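Local coordinates for alpha-glucosidase (Bacteroides thetaiotaomicron, PDB 5XFM), which probably hydrolyses beta-L-arabinopyranosides and alpha-galactosides, as a bifunctional calcium-binding enzyme of glycoside hydrolase family 97, at residues Tyr317-Leu330 against Val526-Asp538. The protein carries 1 engineered substitution. Numbering follows the deposited sequence.
Sequences YIDFASAMGYEYAL and VQNFALAPNNLKD
F320 lies flat under the bend of the chain at A532 and P533. P533 CA sits 3.8 Å from the ring centroid, only 11° off the normal, a CH-pi contact over the face. The carbonyl carbon of A532 rests on the same face, nearer the rim. CG of F320 is anti to the backbone N (chi1 -178°), which sends the ring out from the helix to this bend. On its opposite face lies M324 CG, one helical turn on. Two leucines meet the ring in its plane: L531 CB at CE2, 3.7 Å away, and L536 CG at CE1, 3.8 Å away. With an alanine in place of this ring, a gap is likely to open between the helix and the bend, and P533 and both leucines would probably lose their shared surface.

Y317 crosses P533 at about a right angle and meets its CD, whereas F320 lies under its CA. The proline CD lies 3.4 Å from Y317 CZ, over one ring face. The phenol OH donates to a water, which in turn donates to L531 O.

Both segments belong to the TIM-barrel-like catalytic domain. Helix 311-324 leads into strand 328-331, and strand 295-299 runs parallel between that strand and 526-528. The helix ends in a Schellman motif, with G325 at positive phi.

Beyond this turn, Y326 crosses L531 and F529 at about a right angle. Its OH lies 3.8 Å from L531 CD1, while its hydrogen bond goes to M547 O in helix 541-549. M324 bends at chi2 and chi3, and its CE reaches L531 CD1. The type I turn from A532 to N535 closes with N535 N to A532 O, and N535 OD1 also accepts from A532 N (3.0 Å). L330 CB packs against the amide of N528, 3.9 Å from OD1, a buried oxygen with no polar partner in the model.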
# COMPACT_ATOMS: atom_id res chain seq x y z
N TYR A 317 6.56 19.46 20.42
CA TYR A 317 5.97 19.02 19.15
C TYR A 317 4.46 19.26 19.08
O TYR A 317 3.90 19.43 18.00
CB TYR A 317 6.31 17.55 18.90
CG TYR A 317 7.54 17.41 18.04
CD1 TYR A 317 8.80 17.62 18.59
CD2 TYR A 317 7.46 17.08 16.70
CE1 TYR A 317 9.94 17.51 17.83
CE2 TYR A 317 8.60 16.96 15.92
CZ TYR A 317 9.84 17.18 16.50
OH TYR A 317 11.00 17.07 15.76
N ILE A 318 3.81 19.25 20.24
CA ILE A 318 2.41 19.64 20.32
C ILE A 318 2.26 21.12 19.94
O ILE A 318 1.37 21.50 19.17
CB ILE A 318 1.85 19.38 21.74
CG1 ILE A 318 1.62 17.88 21.94
CG2 ILE A 318 0.57 20.15 21.97
CD1 ILE A 318 1.35 17.49 23.37
N ASP A 319 3.15 21.95 20.49
CA ASP A 319 3.20 23.37 20.17
C ASP A 319 3.47 23.58 18.68
O ASP A 319 2.88 24.46 18.06
CB ASP A 319 4.29 24.08 20.99
CG ASP A 319 3.89 24.30 22.43
OD1 ASP A 319 2.68 24.20 22.75
OD2 ASP A 319 4.79 24.57 23.26
N PHE A 320 4.38 22.78 18.14
CA PHE A 320 4.74 22.86 16.73
C PHE A 320 3.54 22.49 15.86
O PHE A 320 3.28 23.14 14.85
CB PHE A 320 5.94 21.95 16.43
CG PHE A 320 6.41 21.99 15.01
CD1 PHE A 320 6.60 23.21 14.36
CD2 PHE A 320 6.68 20.83 14.31
CE1 PHE A 320 7.03 23.25 13.05
CE2 PHE A 320 7.11 20.87 12.99
CZ PHE A 320 7.28 22.09 12.36
N ALA A 321 2.81 21.46 16.26
CA ALA A 321 1.58 21.09 15.55
C ALA A 321 0.60 22.25 15.58
O ALA A 321 0.00 22.59 14.56
CB ALA A 321 0.96 19.85 16.17
N SER A 322 0.44 22.87 16.74
CA SER A 322 -0.45 24.02 16.87
C SER A 322 -0.04 25.16 15.94
O SER A 322 -0.89 25.76 15.28
CB SER A 322 -0.48 24.51 18.32
OG SER A 322 -1.50 25.46 18.50
N ALA A 323 1.25 25.45 15.89
CA ALA A 323 1.79 26.51 15.04
C ALA A 323 1.61 26.18 13.56
O ALA A 323 1.41 27.07 12.74
CB ALA A 323 3.26 26.74 15.36
N MET A 324 1.71 24.90 13.23
CA MET A 324 1.52 24.45 11.87
C MET A 324 0.03 24.33 11.52
O MET A 324 -0.34 24.19 10.36
CB MET A 324 2.23 23.11 11.66
CG MET A 324 3.74 23.23 11.70
SD MET A 324 4.41 24.22 10.35
CE MET A 324 3.88 23.27 8.93
N GLY A 325 -0.82 24.37 12.54
CA GLY A 325 -2.25 24.19 12.34
C GLY A 325 -2.53 22.73 12.05
O GLY A 325 -3.55 22.39 11.43
N TYR A 326 -1.63 21.86 12.49
CA TYR A 326 -1.79 20.43 12.26
C TYR A 326 -2.77 19.82 13.26
O TYR A 326 -2.84 20.26 14.42
CB TYR A 326 -0.44 19.71 12.33
CG TYR A 326 0.35 19.78 11.04
CD1 TYR A 326 -0.05 20.62 10.01
CD2 TYR A 326 1.48 18.99 10.85
CE1 TYR A 326 0.67 20.69 8.83
CE2 TYR A 326 2.20 19.05 9.67
CZ TYR A 326 1.79 19.90 8.66
OH TYR A 326 2.50 19.97 7.49
N GLU A 327 -3.51 18.82 12.80
CA GLU A 327 -4.55 18.18 13.61
C GLU A 327 -4.00 17.26 14.69
O GLU A 327 -4.63 17.09 15.73
CB GLU A 327 -5.52 17.40 12.72
CG GLU A 327 -6.39 18.26 11.82
CD GLU A 327 -5.62 18.89 10.67
OE1 GLU A 327 -4.76 18.21 10.09
OE2 GLU A 327 -5.89 20.07 10.36
N TYR A 328 -2.87 16.63 14.42
CA TYR A 328 -2.39 15.58 15.31
C TYR A 328 -0.94 15.72 15.73
O TYR A 328 -0.16 16.45 15.11
CB TYR A 328 -2.62 14.21 14.66
CG TYR A 328 -4.09 13.92 14.41
CD1 TYR A 328 -4.98 13.77 15.47
CD2 TYR A 328 -4.59 13.86 13.12
CE1 TYR A 328 -6.32 13.53 15.24
CE2 TYR A 328 -5.94 13.62 12.88
CZ TYR A 328 -6.79 13.46 13.95
OH TYR A 328 -8.13 13.23 13.72
N ALA A 329 -0.61 15.05 16.82
CA ALA A 329 0.76 14.79 17.22
C ALA A 329 0.91 13.32 17.57
O ALA A 329 0.15 12.77 18.37
CB ALA A 329 1.16 15.67 18.41
N LEU A 330 1.90 12.67 16.95
CA LEU A 330 2.18 11.26 17.21
C LEU A 330 3.26 11.10 18.27
O LEU A 330 4.38 11.59 18.11
CB LEU A 330 2.62 10.56 15.92
CG LEU A 330 3.27 9.18 16.08
CD1 LEU A 330 2.33 8.17 16.75
CD2 LEU A 330 3.76 8.65 14.73
N VAL A 526 -3.74 9.92 7.11
CA VAL A 526 -3.14 10.62 8.24
C VAL A 526 -1.63 10.69 8.02
O VAL A 526 -0.93 9.69 8.17
CB VAL A 526 -3.45 9.91 9.58
CG1 VAL A 526 -2.68 10.54 10.73
CG2 VAL A 526 -4.95 9.93 9.86
N GLN A 527 -1.13 11.87 7.66
CA GLN A 527 0.29 12.02 7.37
C GLN A 527 1.05 12.54 8.57
O GLN A 527 0.84 13.66 9.02
CB GLN A 527 0.52 12.97 6.18
CG GLN A 527 -0.01 12.49 4.83
CD GLN A 527 0.89 11.46 4.14
OE1 GLN A 527 1.56 10.66 4.79
NE2 GLN A 527 0.90 11.50 2.82
N ASN A 528 1.97 11.72 9.07
CA ASN A 528 2.93 12.17 10.07
C ASN A 528 4.24 12.49 9.36
O ASN A 528 5.09 11.62 9.18
CB ASN A 528 3.13 11.11 11.16
CG ASN A 528 1.83 10.72 11.84
OD1 ASN A 528 1.17 11.55 12.48
ND2 ASN A 528 1.44 9.46 11.70
N PHE A 529 4.35 13.72 8.88
CA PHE A 529 5.53 14.18 8.15
C PHE A 529 6.74 14.31 9.05
O PHE A 529 6.61 14.44 10.27
CB PHE A 529 5.25 15.52 7.46
CG PHE A 529 4.20 15.45 6.39
CD1 PHE A 529 3.03 16.17 6.51
CD2 PHE A 529 4.39 14.64 5.28
CE1 PHE A 529 2.06 16.10 5.53
CE2 PHE A 529 3.43 14.57 4.30
CZ PHE A 529 2.26 15.30 4.42
N ALA A 530 7.93 14.27 8.45
CA ALA A 530 9.16 14.34 9.21
C ALA A 530 9.65 15.78 9.42
O ALA A 530 10.84 16.06 9.33
CB ALA A 530 10.23 13.52 8.53
N LEU A 531 8.73 16.69 9.72
CA LEU A 531 9.11 18.06 10.04
C LEU A 531 9.62 18.15 11.48
O LEU A 531 9.42 17.23 12.27
CB LEU A 531 7.92 19.01 9.84
CG LEU A 531 7.38 19.14 8.42
CD1 LEU A 531 6.22 20.12 8.37
CD2 LEU A 531 8.48 19.55 7.47
N ALA A 532 10.28 19.25 11.80
CA ALA A 532 10.73 19.52 13.16
C ALA A 532 10.62 21.02 13.46
O ALA A 532 10.64 21.83 12.53
CB ALA A 532 12.15 19.03 13.35
N PRO A 533 10.47 21.40 14.74
CA PRO A 533 10.27 22.81 15.09
C PRO A 533 11.30 23.77 14.50
O PRO A 533 10.95 24.86 14.04
CB PRO A 533 10.36 22.80 16.62
CG PRO A 533 10.00 21.42 17.03
CD PRO A 533 10.36 20.50 15.90
N ASN A 534 12.56 23.35 14.50
CA ASN A 534 13.64 24.16 13.94
C ASN A 534 13.43 24.53 12.47
O ASN A 534 14.03 25.48 11.97
CB ASN A 534 14.98 23.44 14.11
CG ASN A 534 14.98 22.06 13.50
OD1 ASN A 534 14.43 21.12 14.08
ND2 ASN A 534 15.60 21.92 12.34
N ASN A 535 12.57 23.78 11.77
CA ASN A 535 12.29 24.06 10.37
C ASN A 535 11.58 25.40 10.20
O ASN A 535 11.63 26.00 9.12
CB ASN A 535 11.45 22.95 9.74
CG ASN A 535 12.20 21.64 9.66
OD1 ASN A 535 11.59 20.58 9.51
ND2 ASN A 535 13.53 21.69 9.79
N LEU A 536 10.92 25.89 11.24
CA LEU A 536 10.28 27.19 11.10
C LEU A 536 11.33 28.29 11.08
O LEU A 536 11.03 29.42 10.70
CB LEU A 536 9.27 27.43 12.22
CG LEU A 536 7.90 26.80 12.00
CD1 LEU A 536 6.96 27.14 13.15
CD2 LEU A 536 7.31 27.24 10.66
N LYS A 537 12.57 27.96 11.45
CA LYS A 537 13.67 28.92 11.39
C LYS A 537 14.70 28.66 10.27
O LYS A 537 15.23 29.61 9.70
CB LYS A 537 14.40 28.95 12.74
CG LYS A 537 13.55 29.42 13.92
CD LYS A 537 13.19 30.90 13.81
CE LYS A 537 12.41 31.37 15.03
NZ LYS A 537 11.05 30.77 15.07
N ASP A 538 14.98 27.39 9.97
CA ASP A 538 16.06 27.08 9.02
C ASP A 538 15.58 26.56 7.66
O ASP A 538 16.38 26.08 6.86
CB ASP A 538 17.04 26.07 9.64
CG ASP A 538 16.38 24.79 10.10
OD1 ASP A 538 15.36 24.37 9.50
OD2 ASP A 538 16.89 24.18 11.07
O HOH W 1 10.85 15.23 13.57